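Local coordinates for protein galactose mutarotase related enzyme (Lactobacillus acidophilus, PDB 3DCD) that probably binds a carbohydrate and may act as an isomerase of the aldose 1-epimerase (galactose mutarotase) family, though its own substrate is not established, at residues 15-19 with 76-81; 28-34 with 291-297. One frame throughout, in Å; residues are numbered along the deposited sequence. Where two conformers were deposited one is given.

Contact 1 (15-19 with 76-81); sequences SDHGA and ARNADF
The Phe81 ring lies under the methyl of Ala19. Ala19 CB stands almost on the ring normal, 3.9 Å from the centroid, a CH-pi contact over the face. Phe81 CG is anti to its own carbonyl carbon (chi1 -75°), which turns the ring back beneath residues 18 and 19. Gly18 CA packs against the same ring, 3.7 Å from Phe81 CE1. Phe93 and Val113, from strands 90-96 and 109-118, also touch both Ala19 and Phe81, so the ring and the methyl are buried together.

The backbones are tied by two hydrogen bonds around a single bridge between His17 and Asp80. Phe81 N donates to Asp16 O at 2.8 Å. Gly18 N donates to Ala79 O at 2.7 Å. Gly18, with a positive phi (68°), also brings its CA to 3.3 Å from Ala76 O, a CA-H...O contact.

The exposed His17 ring lies against the 3-10 segment 76-78, with CE1 3.4 Å from Arg77 O. Water 1 donates to both Asp16 OD1 and Asp80 OD1. These two carboxylates are like charges, and the water between them probably eases their repulsion. Asp16 OD1 also bonds Met1 N. Within 15-19, Ser15 OG accepts from His17 N at 3.0 Å.

That last bond makes an ST turn, which shapes the link between strands 10-15 and 20-26. The contact as a whole is an isolated beta bridge between two loops, placed where 76-81 leads into strand 82-87, an edge strand of the large antiparallel sheet of this mutarotase-like fold.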
ATOM      1  N   SER A  15      14.790  -1.342   1.008  1.00 15.28           N
ATOM      2  CA  SER A  15      15.398  -2.507   1.666  1.00 15.29           C
ATOM      3  C   SER A  15      14.976  -3.791   0.984  1.00 15.66           C
ATOM      4  O   SER A  15      13.825  -3.929   0.554  1.00 15.42           O
ATOM      5  CB  SER A  15      14.984  -2.571   3.146  1.00 15.68           C
ATOM      6  OG  SER A  15      15.492  -3.753   3.776  1.00 16.38           O
ATOM      7  N   ASP A  16      15.895  -4.747   0.906  1.00 16.40           N
ATOM      8  CA  ASP A  16      15.532  -6.046   0.386  1.00 16.80           C
ATOM      9  C   ASP A  16      14.640  -6.818   1.376  1.00 17.44           C
ATOM     10  O   ASP A  16      14.033  -7.831   1.013  1.00 17.75           O
ATOM     11  CB  ASP A  16      16.753  -6.850  -0.036  1.00 16.75           C
ATOM     12  CG  ASP A  16      17.751  -7.071   1.092  1.00 16.63           C
ATOM     13  OD1 ASP A  16      17.554  -6.606   2.224  1.00 16.58           O
ATOM     14  OD2 ASP A  16      18.762  -7.743   0.829  1.00 17.36           O
ATOM     15  N   HIS A  17      14.590  -6.337   2.620  1.00 17.44           N
ATOM     16  CA  HIS A  17      13.662  -6.867   3.599  1.00 17.19           C
ATOM     17  C   HIS A  17      12.267  -6.326   3.319  1.00 17.47           C
ATOM     18  O   HIS A  17      12.002  -5.133   3.498  1.00 16.51           O
ATOM     19  CB  HIS A  17      14.098  -6.543   5.025  1.00 18.12           C
ATOM     20  CG  HIS A  17      13.322  -7.301   6.055  1.00 18.23           C
ATOM     21  ND1 HIS A  17      12.296  -6.737   6.781  1.00 20.60           N
ATOM     22  CD2 HIS A  17      13.387  -8.595   6.440  1.00 18.50           C
ATOM     23  CE1 HIS A  17      11.771  -7.653   7.576  1.00 18.17           C
ATOM     24  NE2 HIS A  17      12.414  -8.785   7.388  1.00 18.66           N
ATOM     25  N   GLY A  18      11.391  -7.203   2.825  1.00 16.52           N
ATOM     26  CA  GLY A  18      10.038  -6.798   2.441  1.00 16.41           C
ATOM     27  C   GLY A  18       9.963  -5.882   1.229  1.00 16.15           C
ATOM     28  O   GLY A  18       8.908  -5.301   0.972  1.00 16.44           O
ATOM     29  N   ALA A  19      11.070  -5.743   0.490  1.00 15.92           N
ATOM     30  CA  ALA A  19      11.141  -4.848  -0.690  1.00 15.07           C
ATOM     31  C   ALA A  19      10.521  -3.492  -0.350  1.00 14.56           C
ATOM     32  O   ALA A  19       9.693  -2.966  -1.095  1.00 14.51           O
ATOM     33  CB  ALA A  19      10.454  -5.500  -1.938  1.00 14.82           C
ATOM     34  N   ALA A  76       4.858 -11.070   2.917  1.00 15.95           N
ATOM     35  CA  ALA A  76       5.870 -10.339   2.112  1.00 16.31           C
ATOM     36  C   ALA A  76       6.739  -9.385   2.944  1.00 16.40           C
ATOM     37  O   ALA A  76       7.954  -9.304   2.751  1.00 16.13           O
ATOM     38  CB  ALA A  76       5.219  -9.579   0.937  1.00 15.94           C
ATOM     39  N   ARG A  77       6.117  -8.676   3.875  1.00 16.41           N
ATOM     40  CA  ARG A  77       6.812  -7.616   4.598  1.00 17.55           C
ATOM     41  C   ARG A  77       7.868  -8.122   5.582  1.00 18.10           C
ATOM     42  O   ARG A  77       8.714  -7.350   6.035  1.00 18.29           O
ATOM     43  CB  ARG A  77       5.809  -6.690   5.289  1.00 18.27           C
ATOM     44  CG  ARG A  77       5.107  -7.265   6.482  1.00 20.11           C
ATOM     45  CD  ARG A  77       4.051  -6.256   6.904  1.00 26.03           C
ATOM     46  NE  ARG A  77       3.429  -6.592   8.173  1.00 27.92           N
ATOM     47  CZ  ARG A  77       2.556  -7.574   8.326  1.00 30.52           C
ATOM     48  NH1 ARG A  77       2.214  -8.333   7.288  1.00 30.89           N
ATOM     49  NH2 ARG A  77       2.033  -7.799   9.520  1.00 30.50           N
ATOM     50  N   ASN A  78       7.816  -9.419   5.885  1.00 17.69           N
ATOM     51  CA  ASN A  78       8.770 -10.080   6.776  1.00 18.49           C
ATOM     52  C   ASN A  78       9.756 -10.956   6.019  1.00 18.04           C
ATOM     53  O   ASN A  78      10.581 -11.628   6.625  1.00 18.75           O
ATOM     54  CB  ASN A  78       8.007 -10.929   7.799  1.00 19.17           C
ATOM     55  CG  ASN A  78       7.159 -10.088   8.722  1.00 21.12           C
ATOM     56  OD1 ASN A  78       7.530  -8.978   9.050  1.00 22.27           O
ATOM     57  ND2 ASN A  78       6.010 -10.623   9.154  1.00 23.11           N
ATOM     58  N   ALA A  79       9.674 -10.938   4.688  1.00 17.63           N
ATOM     59  CA  ALA A  79      10.499 -11.807   3.843  1.00 17.23           C
ATOM     60  C   ALA A  79      11.659 -11.044   3.256  1.00 16.98           C
ATOM     61  O   ALA A  79      11.550  -9.857   3.007  1.00 16.75           O
ATOM     62  CB  ALA A  79       9.658 -12.424   2.714  1.00 17.11           C
ATOM     63  N   ASP A  80      12.767 -11.734   3.023  1.00 16.95           N
ATOM     64  CA  ASP A  80      13.904 -11.109   2.377  1.00 17.22           C
ATOM     65  C   ASP A  80      13.846 -11.486   0.905  1.00 17.48           C
ATOM     66  O   ASP A  80      13.784 -12.674   0.571  1.00 17.34           O
ATOM     67  CB  ASP A  80      15.208 -11.581   3.019  1.00 17.47           C
ATOM     68  CG  ASP A  80      15.312 -11.153   4.458  1.00 18.51           C
ATOM     69  OD1 ASP A  80      15.092  -9.955   4.736  1.00 18.39           O
ATOM     70  OD2 ASP A  80      15.573 -12.018   5.318  1.00 20.99           O
ATOM     71  N   PHE A  81      13.833 -10.459   0.051  1.00 16.68           N
ATOM     72  CA  PHE A  81      13.765 -10.603  -1.397  1.00 16.82           C
ATOM     73  C   PHE A  81      15.167 -10.605  -1.974  1.00 16.90           C
ATOM     74  O   PHE A  81      16.079 -10.020  -1.393  1.00 16.29           O
ATOM     75  CB  PHE A  81      13.045  -9.392  -1.997  1.00 16.50           C
ATOM     76  CG  PHE A  81      11.547  -9.382  -1.795  1.00 15.62           C
ATOM     77  CD1 PHE A  81      10.992  -9.280  -0.519  1.00 14.45           C
ATOM     78  CD2 PHE A  81      10.697  -9.406  -2.892  1.00 15.57           C
ATOM     79  CE1 PHE A  81       9.616  -9.249  -0.331  1.00 15.46           C
ATOM     80  CE2 PHE A  81       9.308  -9.365  -2.729  1.00 16.32           C
ATOM     81  CZ  PHE A  81       8.762  -9.281  -1.440  1.00 17.45           C
TER
HETATM   82  O   HOH W   1      17.148  -8.404   4.442  1.00 26.23           O
HETATM   83  O   HOH W   2       9.009  -4.894   5.220  1.00 22.60           O

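Contact 2 (28-34 with 291-297); sequences HTDEEFM and YHSTTDE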
ATOM      1  N   HIS A  28      16.362  18.366  -4.383  1.00 15.29           N
ATOM      2  CA  HIS A  28      16.518  19.815  -4.266  1.00 15.38           C
ATOM      3  C   HIS A  28      16.424  20.367  -2.845  1.00 14.89           C
ATOM      4  O   HIS A  28      17.193  21.246  -2.478  1.00 14.73           O
ATOM      5  CB  HIS A  28      15.489  20.506  -5.138  1.00 15.30           C
ATOM      6  CG  HIS A  28      15.692  20.262  -6.592  1.00 16.67           C
ATOM      7  ND1 HIS A  28      14.800  19.540  -7.353  1.00 18.63           N
ATOM      8  CD2 HIS A  28      16.697  20.625  -7.424  1.00 18.05           C
ATOM      9  CE1 HIS A  28      15.242  19.477  -8.598  1.00 18.66           C
ATOM     10  NE2 HIS A  28      16.388  20.133  -8.668  1.00 19.47           N
ATOM     11  N   THR A  29      15.473  19.857  -2.064  1.00 14.25           N
ATOM     12  CA  THR A  29      15.154  20.433  -0.755  1.00 13.92           C
ATOM     13  C   THR A  29      15.607  19.560   0.424  1.00 14.63           C
ATOM     14  O   THR A  29      15.656  20.037   1.576  1.00 13.15           O
ATOM     15  CB  THR A  29      13.646  20.630  -0.611  1.00 14.05           C
ATOM     16  OG1 THR A  29      13.019  19.353  -0.477  1.00 14.05           O
ATOM     17  CG2 THR A  29      13.064  21.364  -1.826  1.00 12.77           C
ATOM     18  N   ASP A  30      15.907  18.291   0.113  1.00 14.61           N
ATOM     19  CA  ASP A  30      16.290  17.263   1.094  0.50 15.20           C
ATOM     20  C   ASP A  30      15.140  16.889   2.039  1.00 15.67           C
ATOM     21  O   ASP A  30      15.340  16.180   3.026  1.00 15.28           O
ATOM     22  CB  ASP A  30      17.553  17.660   1.871  0.50 15.05           C
ATOM     23  CG  ASP A  30      18.246  16.469   2.518  0.50 15.01           C
ATOM     24  OD1 ASP A  30      18.432  15.428   1.848  0.50 14.33           O
ATOM     25  OD2 ASP A  30      18.613  16.588   3.703  0.50 15.55           O
ATOM     26  N   GLU A  31      13.925  17.328   1.713  1.00 15.32           N
ATOM     27  CA  GLU A  31      12.751  16.937   2.510  1.00 16.10           C
ATOM     28  C   GLU A  31      12.474  15.429   2.415  1.00 15.80           C
ATOM     29  O   GLU A  31      12.582  14.842   1.340  1.00 15.93           O
ATOM     30  CB  GLU A  31      11.516  17.762   2.109  1.00 16.32           C
ATOM     31  CG  GLU A  31      11.645  19.244   2.484  1.00 17.97           C
ATOM     32  CD  GLU A  31      10.383  20.067   2.258  1.00 17.61           C
ATOM     33  OE1 GLU A  31       9.303  19.488   1.963  1.00 15.67           O
ATOM     34  OE2 GLU A  31      10.489  21.313   2.364  1.00 21.88           O
ATOM     35  N   GLU A  32      12.149  14.798   3.548  1.00 15.78           N
ATOM     36  CA  GLU A  32      11.901  13.358   3.606  1.00 15.66           C
ATOM     37  C   GLU A  32      10.412  13.081   3.502  1.00 15.55           C
ATOM     38  O   GLU A  32       9.633  13.542   4.340  1.00 15.96           O
ATOM     39  CB  GLU A  32      12.421  12.772   4.919  1.00 15.88           C
ATOM     40  CG  GLU A  32      11.997  11.303   5.171  1.00 16.94           C
ATOM     41  CD  GLU A  32      12.548  10.339   4.134  1.00 17.07           C
ATOM     42  OE1 GLU A  32      13.779  10.191   4.062  1.00 17.41           O
ATOM     43  OE2 GLU A  32      11.746   9.725   3.389  1.00 16.96           O
ATOM     44  N   PHE A  33      10.002  12.328   2.491  1.00 15.08           N
ATOM     45  CA  PHE A  33       8.571  12.114   2.272  1.00 15.06           C
ATOM     46  C   PHE A  33       7.995  10.929   3.027  1.00 15.58           C
ATOM     47  O   PHE A  33       6.804  10.920   3.322  1.00 16.22           O
ATOM     48  CB  PHE A  33       8.253  12.032   0.774  1.00 14.63           C
ATOM     49  CG  PHE A  33       8.444  13.340   0.072  1.00 15.17           C
ATOM     50  CD1 PHE A  33       7.420  14.282   0.060  1.00 14.89           C
ATOM     51  CD2 PHE A  33       9.656  13.653  -0.537  1.00 15.46           C
ATOM     52  CE1 PHE A  33       7.592  15.530  -0.576  1.00 15.37           C
ATOM     53  CE2 PHE A  33       9.840  14.884  -1.172  1.00 16.04           C
ATOM     54  CZ  PHE A  33       8.804  15.825  -1.184  1.00 14.60           C
HETATM   55  N   MSE A  34       8.833   9.949   3.342  1.00 15.25           N
HETATM   56  CA  MSE A  34       8.365   8.712   3.957  1.00 15.60           C
HETATM   57  C   MSE A  34       8.426   8.749   5.476  1.00 15.53           C
HETATM   58  O   MSE A  34       9.435   9.166   6.062  1.00 15.36           O
HETATM   59  CB  MSE A  34       9.193   7.516   3.482  1.00 15.23           C
HETATM   60  CG  MSE A  34       9.304   7.398   1.985  1.00 16.80           C
HETATM   61 SE   MSE A  34       7.565   7.360   1.028  1.00 29.16          SE
HETATM   62  CE  MSE A  34       6.748   5.851   1.907  1.00 16.92           C
ATOM     63  N   TYR A 291       6.054  13.378  -5.748  1.00 15.92           N
ATOM     64  CA  TYR A 291       6.345  14.114  -4.528  1.00 16.11           C
ATOM     65  C   TYR A 291       6.719  15.562  -4.807  1.00 15.40           C
ATOM     66  O   TYR A 291       7.515  15.836  -5.707  1.00 15.19           O
ATOM     67  CB  TYR A 291       7.510  13.457  -3.795  1.00 16.55           C
ATOM     68  CG  TYR A 291       7.390  11.951  -3.679  1.00 17.17           C
ATOM     69  CD1 TYR A 291       6.771  11.366  -2.577  1.00 18.27           C
ATOM     70  CD2 TYR A 291       7.886  11.122  -4.676  1.00 17.81           C
ATOM     71  CE1 TYR A 291       6.648   9.962  -2.466  1.00 20.00           C
ATOM     72  CE2 TYR A 291       7.772   9.727  -4.577  1.00 20.40           C
ATOM     73  CZ  TYR A 291       7.156   9.162  -3.471  1.00 19.39           C
ATOM     74  OH  TYR A 291       7.065   7.795  -3.381  1.00 22.13           O
ATOM     75  N   HIS A 292       6.162  16.468  -4.011  1.00 14.08           N
ATOM     76  CA  HIS A 292       6.546  17.877  -4.054  1.00 14.00           C
ATOM     77  C   HIS A 292       6.741  18.397  -2.635  1.00 13.58           C
ATOM     78  O   HIS A 292       5.885  18.177  -1.757  1.00 13.19           O
ATOM     79  CB  HIS A 292       5.532  18.736  -4.805  1.00 13.94           C
ATOM     80  CG  HIS A 292       6.083  20.068  -5.218  1.00 13.98           C
ATOM     81  ND1 HIS A 292       6.363  21.074  -4.312  1.00 13.35           N
ATOM     82  CD2 HIS A 292       6.443  20.540  -6.433  1.00 11.34           C
ATOM     83  CE1 HIS A 292       6.863  22.114  -4.960  1.00 14.89           C
ATOM     84  NE2 HIS A 292       6.908  21.818  -6.251  1.00 12.81           N
ATOM     85  N   SER A 293       7.885  19.060  -2.428  1.00 12.97           N
ATOM     86  CA  SER A 293       8.263  19.634  -1.149  1.00 12.84           C
ATOM     87  C   SER A 293       7.376  20.800  -0.719  1.00 12.32           C
ATOM     88  O   SER A 293       6.627  21.355  -1.507  1.00 11.90           O
ATOM     89  CB  SER A 293       9.717  20.109  -1.216  1.00 12.55           C
ATOM     90  OG  SER A 293      10.588  19.009  -1.484  1.00 15.21           O
ATOM     91  N   THR A 294       7.518  21.218   0.530  1.00 12.99           N
ATOM     92  CA  THR A 294       6.815  22.402   1.006  1.00 12.51           C
ATOM     93  C   THR A 294       7.244  23.650   0.221  1.00 12.54           C
ATOM     94  O   THR A 294       6.515  24.636   0.173  1.00 12.15           O
ATOM     95  CB  THR A 294       7.096  22.639   2.488  1.00 13.74           C
ATOM     96  OG1 THR A 294       8.497  22.890   2.661  1.00 13.25           O
ATOM     97  CG2 THR A 294       6.682  21.413   3.306  1.00 13.34           C
ATOM     98  N   THR A 295       8.450  23.612  -0.353  1.00 12.50           N
ATOM     99  CA  THR A 295       8.996  24.722  -1.152  1.00 12.21           C
ATOM    100  C   THR A 295       9.280  24.257  -2.587  1.00 12.61           C
ATOM    101  O   THR A 295       9.068  23.077  -2.892  1.00 12.73           O
ATOM    102  CB  THR A 295      10.256  25.315  -0.509  1.00 12.74           C
ATOM    103  OG1 THR A 295      11.241  24.282  -0.359  1.00 12.77           O
ATOM    104  CG2 THR A 295       9.912  25.925   0.869  1.00 11.11           C
ATOM    105  N   ASP A 296       9.719  25.176  -3.456  1.00 13.04           N
ATOM    106  CA  ASP A 296       9.909  24.880  -4.896  1.00 13.58           C
ATOM    107  C   ASP A 296      10.937  23.788  -5.135  1.00 13.54           C
ATOM    108  O   ASP A 296      11.950  23.740  -4.451  1.00 13.43           O
ATOM    109  CB  ASP A 296      10.369  26.126  -5.649  1.00 12.90           C
ATOM    110  CG  ASP A 296       9.231  27.086  -5.950  1.00 13.60           C
ATOM    111  OD1 ASP A 296       8.061  26.759  -5.637  1.00 13.81           O
ATOM    112  OD2 ASP A 296       9.529  28.165  -6.499  1.00 13.47           O
ATOM    113  N   GLU A 297      10.683  22.939  -6.128  1.00 13.45           N
ATOM    114  CA  GLU A 297      11.628  21.888  -6.492  1.00 13.75           C
ATOM    115  C   GLU A 297      12.604  22.435  -7.517  1.00 14.32           C
ATOM    116  O   GLU A 297      12.525  22.139  -8.707  1.00 13.70           O
ATOM    117  CB  GLU A 297      10.906  20.641  -7.009  1.00 13.79           C
ATOM    118  CG  GLU A 297      10.003  19.930  -5.960  1.00 13.46           C
ATOM    119  CD  GLU A 297      10.792  19.195  -4.875  1.00 14.66           C
ATOM    120  OE1 GLU A 297      12.050  19.157  -4.930  1.00 13.72           O
ATOM    121  OE2 GLU A 297      10.156  18.675  -3.931  1.00 13.82           O
TER
HETATM  122  O   HOH W   3      12.248  23.160   2.006  1.00 20.10           O
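The segments 28-34 and 291-297 run antiparallel without forming a ladder. His28 faces Glu297 at one end and Phe33 faces Tyr291 at the other, where the CA atoms are 7.4 Å apart. Strand 282-292 ends within the second segment, and side chains make the cross-links.

Glu31 reaches over with an extended chain and grips Thr294 twice. Its OE1 accepts from Thr294 N at 2.9 Å, from the syn side and 22° out of the carboxylate plane. Glu31 OE2 accepts from Thr294 OG1 at 2.6 Å on its syn lone pair. Water 3 also donates to OE2 and bonds Thr295 OG1.

Beside this clamp runs a chain of hydroxyls. Glu31 N donates to Thr29 OG1, closing an ST turn. Thr29 OG1 donates a hydrogen bond to Ser293 OG at 2.7 Å, and Ser293 OG donates to Glu297 OE2. Ser293 N meets the same oxygen at 2.8 Å. Glu297 is bent at chi2 (-72°), which folds its carboxylate back to Ser293; its OE1 bonds Ser26.

Tyr291 CB sits over the centre of the Phe33 ring, 3.6 Å from the centroid. The two ring planes are 47° apart. At the Phe33 edge, CE1 comes to 3.4 Å from His292 O.

His28 ND1, 3.7 Å from Glu297 OE1, is buried here with no partner in the model. Two carboxylates accept from the N-H and hydroxyl groups of Ser293 and Thr294. These bonds would probably favour the charged form of both Glu31 and Glu297, and probably help to set the path of the chain.

The two contacts lie 26 Å apart, centre to centre, and do not touch; their nearest atoms are about 10 Å apart. Along the chain their segments alternate: 15-19, 28-34, 76-81, 291-297. Strand 20-26 runs between the first two and so connects contact 1 to contact 2. Both also meet the nine-stranded antiparallel sheet. Contact 1 precedes its edge strand 82-87, while contact 2 sits at the end of strand 282-292 in its middle. The N-terminal region is therefore fastened to this sheet at two separate places, one near the start of the sheet's first strand and one near the C-terminus.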